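Local coordinates for protein tryptophanyl-tRNA synthetase (Campylobacter jejuni subsp. jejuni, PDB 3TZL) that probably catalyses the ATP-dependent attachment of tryptophan to its cognate tRNA, as a homodimeric class I aminoacyl-tRNA synthetase, at residues V186-A191 and S215-D220. Numbering follows the deposited sequence.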
# COMPACT_ATOMS: atom_id res chain seq x y z
N VAL B 186 -2.60 39.45 6.02
CA VAL B 186 -1.39 40.00 6.62
C VAL B 186 -1.18 39.49 8.05
O VAL B 186 -2.11 39.42 8.85
CB VAL B 186 -1.39 41.55 6.55
CG1 VAL B 186 -2.45 42.15 7.48
CG2 VAL B 186 -0.02 42.09 6.86
N GLY B 187 0.06 39.11 8.36
CA GLY B 187 0.41 38.67 9.70
C GLY B 187 0.67 39.83 10.63
O GLY B 187 0.69 40.99 10.22
N THR B 188 0.88 39.51 11.91
CA THR B 188 1.06 40.51 12.96
C THR B 188 2.24 41.45 12.71
O THR B 188 2.37 42.46 13.39
CB THR B 188 1.27 39.83 14.33
OG1 THR B 188 2.40 38.95 14.27
CG2 THR B 188 0.04 39.01 14.71
N ASP B 189 3.08 41.12 11.73
CA ASP B 189 4.32 41.85 11.49
C ASP B 189 4.36 42.55 10.15
O ASP B 189 5.39 43.13 9.78
CB ASP B 189 5.53 40.90 11.61
CG ASP B 189 5.57 39.84 10.51
OD1 ASP B 189 4.59 39.70 9.74
OD2 ASP B 189 6.59 39.12 10.43
N GLY B 190 3.26 42.50 9.41
CA GLY B 190 3.19 43.15 8.11
C GLY B 190 3.44 42.20 6.96
O GLY B 190 3.02 42.46 5.83
N ALA B 191 4.11 41.08 7.24
CA ALA B 191 4.39 40.09 6.21
C ALA B 191 3.22 39.13 6.10
O ALA B 191 2.42 39.03 7.02
CB ALA B 191 5.67 39.33 6.55
N SER B 215 -1.75 41.57 20.47
CA SER B 215 -0.92 42.60 21.08
C SER B 215 0.37 42.81 20.30
O SER B 215 0.91 43.91 20.27
CB SER B 215 -0.57 42.22 22.52
OG SER B 215 -1.09 43.16 23.44
N SER B 216 0.83 41.75 19.65
CA SER B 216 2.10 41.76 18.94
C SER B 216 2.00 42.43 17.58
O SER B 216 3.00 42.57 16.89
CB SER B 216 2.62 40.34 18.74
OG SER B 216 1.91 39.66 17.71
N ILE B 217 0.79 42.83 17.19
CA ILE B 217 0.61 43.44 15.87
C ILE B 217 1.40 44.74 15.77
O ILE B 217 1.36 45.58 16.67
CB ILE B 217 -0.88 43.70 15.56
CG1 ILE B 217 -1.64 42.37 15.44
CG2 ILE B 217 -1.02 44.52 14.28
CD1 ILE B 217 -3.17 42.55 15.56
N VAL B 218 2.12 44.89 14.66
CA VAL B 218 2.96 46.06 14.41
C VAL B 218 2.14 47.31 14.09
O VAL B 218 1.37 47.33 13.12
CB VAL B 218 3.94 45.80 13.24
CG1 VAL B 218 4.61 47.10 12.80
CG2 VAL B 218 4.98 44.76 13.62
N THR B 219 2.32 48.35 14.90
CA THR B 219 1.64 49.62 14.69
C THR B 219 2.61 50.76 14.31
O THR B 219 3.83 50.56 14.25
CB THR B 219 0.85 50.05 15.94
OG1 THR B 219 1.74 50.60 16.92
CG2 THR B 219 0.11 48.87 16.55
N ASP B 220 2.05 51.94 14.07
CA ASP B 220 2.85 53.13 13.78
C ASP B 220 2.96 53.98 15.03
O ASP B 220 2.11 53.91 15.92
CB ASP B 220 2.20 53.98 12.68
CG ASP B 220 1.90 53.19 11.43
OD1 ASP B 220 2.55 52.15 11.20
OD2 ASP B 220 1.00 53.61 10.67
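S216, just past the end of helix 207-215, brings its OG to 3.4 Å from T188 CB. That hydroxyl is already hydrogen-bonded to Q213 O, so its approach to T188 is mainly van der Waals; a short side chain suits this exit. I217 follows, buried, its CG1 3.8 Å from T188 CG2 where the side chains cross at about a right angle. CG1 lies beside the backbone N (chi1 -66°), which brings it to the threonine methyl; I217 also packs on L269. Beta-branched T188 faces two ways, its methyl packing on I217 and its hydroxyl weakly bonded to N199 O. Its carbonyl O accepts from V218 N at 2.8 Å, nearly in line with C=O, and receives a CA-H...O contact from I217. V218's branching sets CG2 3.7 Å from D189 CA, beside T188 O. T188 and D189 are central in a type I turn; D189 OD1 takes A191 N in an Asx turn, and G190 has positive phi (98°), where a side chain would press on the preceding carbonyl O. One backbone bond flanked by small van der Waals contacts thus ties the loop leading into the predicted KMSKS motif, whose M193 lines the ADP pocket, to that leaving helix 207-215.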